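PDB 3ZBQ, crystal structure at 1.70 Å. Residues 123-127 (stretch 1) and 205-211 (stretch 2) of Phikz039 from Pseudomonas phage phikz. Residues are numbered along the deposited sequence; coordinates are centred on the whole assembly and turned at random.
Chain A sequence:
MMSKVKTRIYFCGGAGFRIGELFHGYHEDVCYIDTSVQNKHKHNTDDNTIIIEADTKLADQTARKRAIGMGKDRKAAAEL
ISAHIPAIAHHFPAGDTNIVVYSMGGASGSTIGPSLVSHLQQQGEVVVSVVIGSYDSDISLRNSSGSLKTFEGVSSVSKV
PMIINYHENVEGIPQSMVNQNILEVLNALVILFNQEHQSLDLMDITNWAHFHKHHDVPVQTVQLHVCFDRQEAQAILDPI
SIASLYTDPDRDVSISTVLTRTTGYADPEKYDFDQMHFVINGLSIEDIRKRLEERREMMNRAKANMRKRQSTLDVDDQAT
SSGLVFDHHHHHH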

# COMPACT_ATOMS: atom_id res chain seq x y z
N GLN A 123 10.01 1.62 -14.81
CA GLN A 123 9.69 1.13 -16.17
C GLN A 123 8.64 2.00 -16.87
O GLN A 123 8.27 1.73 -18.00
N GLY A 124 8.15 3.03 -16.17
CA GLY A 124 7.12 3.90 -16.72
C GLY A 124 5.68 3.47 -16.46
O GLY A 124 4.75 4.03 -17.03
N GLU A 125 5.48 2.48 -15.59
CA GLU A 125 4.13 1.97 -15.35
C GLU A 125 3.31 2.88 -14.43
O GLU A 125 3.86 3.72 -13.71
N VAL A 126 2.00 2.68 -14.48
CA VAL A 126 1.04 3.39 -13.66
C VAL A 126 0.69 2.48 -12.48
O VAL A 126 0.24 1.33 -12.66
N VAL A 127 0.90 3.00 -11.28
CA VAL A 127 0.81 2.18 -10.07
C VAL A 127 0.05 2.91 -8.97
O VAL A 127 0.24 4.11 -8.75
N ILE A 205 -6.01 7.86 -18.02
CA ILE A 205 -5.68 7.28 -16.71
C ILE A 205 -4.19 7.48 -16.42
O ILE A 205 -3.80 7.87 -15.32
N THR A 206 -3.35 7.22 -17.42
CA THR A 206 -1.90 7.41 -17.25
C THR A 206 -1.55 8.83 -16.76
O THR A 206 -0.80 8.99 -15.80
N ASN A 207 -2.10 9.85 -17.40
CA ASN A 207 -1.76 11.22 -17.02
C ASN A 207 -2.49 11.74 -15.80
O ASN A 207 -2.12 12.76 -15.23
N TRP A 208 -3.54 11.02 -15.38
CA TRP A 208 -4.19 11.28 -14.10
C TRP A 208 -3.21 10.85 -13.00
O TRP A 208 -2.95 11.59 -12.04
N ALA A 209 -2.61 9.68 -13.17
CA ALA A 209 -1.68 9.14 -12.18
C ALA A 209 -0.32 9.84 -12.27
O ALA A 209 0.33 10.10 -11.25
N HIS A 210 0.12 10.15 -13.49
CA HIS A 210 1.42 10.78 -13.72
C HIS A 210 1.27 12.29 -13.97
O HIS A 210 1.80 12.83 -14.95
N PHE A 211 0.54 12.95 -13.09
CA PHE A 211 0.23 14.38 -13.22
C PHE A 211 1.48 15.26 -13.16
O PHE A 211 1.44 16.43 -13.53

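Two side chains carry most of this small contact, Val 126 from the first stretch and His 210 from the second, and the other residues add smaller patches. His 210 is the first residue to leave helical angles after the helix of stretch 2, yet its backbone N still bonds to Thr 206 O at 2.7 Å. Its CB points toward the other stretch, and chi1 in the m well (-65°) with chi2 at 166° presents the edge of the ring to the backbone of stretch 1. There NE2 donates to Glu 125 O at 3.1 Å, a weak bond because the N-H...O angle is only 126°, while CE1 lies 3.6 Å from Gly 124 O, also near the ring plane. A water extends the link: it sits 3.0 Å from His 210 NE2 and accepts from Val 127 N, also at 3.0 Å, so NE2 faces Glu 125 O directly and reaches Val 127 N through the water.

Val 126 leaves CA sideways, but its t rotamer (chi1 170°) sets its two methyls against the last turn of the helix and the residue after it. CG1 packs on Ala 209 CB at 3.6 Å; Ala 209 CB points toward stretch 1 and meets this methyl. CG2 lies 3.7 Å from both Thr 206 OG1 and His 210 CE1, meeting the ring obliquely. Thr 206, in the m rotamer, turns its hydroxyl to this methyl without losing a polar partner, since OG1 is hydrogen-bonded elsewhere in the structure.

The neighbours mostly look elsewhere. Glu 125 contributes its carbonyl; its side chain (m, m) starts away from the helix. Gly 124 closes a Schellman motif with phi at 90°, where a CB would jam against the preceding carbonyl, so the backbone itself calls for glycine. Ile 205 (m, m) leads its end away.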

# COMPACT_ATOMS: atom_id res chain seq x y z
CB GLN A 123 9.18 -0.31 -16.15
CG GLN A 123 9.96 -1.27 -15.30
CD GLN A 123 11.43 -1.25 -15.61
OE1 GLN A 123 11.82 -1.21 -16.78
NE2 GLN A 123 12.26 -1.27 -14.56
CB GLU A 125 4.18 0.55 -14.75
CG GLU A 125 5.06 -0.43 -15.50
CD GLU A 125 4.52 -0.83 -16.86
OE1 GLU A 125 3.33 -0.57 -17.15
OE2 GLU A 125 5.28 -1.43 -17.64
CB VAL A 126 -0.24 3.67 -14.45
CG1 VAL A 126 -1.35 4.20 -13.54
CG2 VAL A 126 0.06 4.66 -15.58
CB VAL A 127 2.22 1.83 -9.52
CG1 VAL A 127 2.12 0.82 -8.35
CG2 VAL A 127 3.12 1.28 -10.62
CB ILE A 205 -6.09 5.80 -16.63
CG1 ILE A 205 -7.62 5.66 -16.54
CG2 ILE A 205 -5.43 5.10 -15.41
CD1 ILE A 205 -8.22 6.24 -15.25
CB THR A 206 -1.13 7.07 -18.53
OG1 THR A 206 -1.31 5.68 -18.84
CG2 THR A 206 0.35 7.37 -18.35
CB ASN A 207 -1.92 12.15 -18.24
CG ASN A 207 -0.89 11.85 -19.31
OD1 ASN A 207 0.10 11.17 -19.04
ND2 ASN A 207 -1.11 12.36 -20.53
CB TRP A 208 -5.52 10.50 -14.02
CG TRP A 208 -6.01 10.27 -12.60
CD1 TRP A 208 -6.59 11.20 -11.77
CD2 TRP A 208 -5.94 9.05 -11.85
NE1 TRP A 208 -6.88 10.60 -10.55
CE2 TRP A 208 -6.50 9.29 -10.58
CE3 TRP A 208 -5.46 7.76 -12.15
CZ2 TRP A 208 -6.58 8.29 -9.60
CZ3 TRP A 208 -5.55 6.77 -11.16
CH2 TRP A 208 -6.11 7.05 -9.91
CB ALA A 209 -1.52 7.64 -12.39
CB HIS A 210 2.14 10.11 -14.90
CG HIS A 210 2.51 8.68 -14.64
ND1 HIS A 210 2.90 7.82 -15.64
CD2 HIS A 210 2.52 7.96 -13.49
CE1 HIS A 210 3.15 6.63 -15.12
NE2 HIS A 210 2.93 6.69 -13.81
CB PHE A 211 -0.72 14.77 -12.09
CG PHE A 211 -0.21 14.36 -10.74
CD1 PHE A 211 0.68 15.18 -10.04
CD2 PHE A 211 -0.55 13.14 -10.20
CE1 PHE A 211 1.19 14.79 -8.80
CE2 PHE A 211 -0.05 12.74 -8.97
CZ PHE A 211 0.82 13.57 -8.27
O HOH W 1 2.44 5.57 -11.07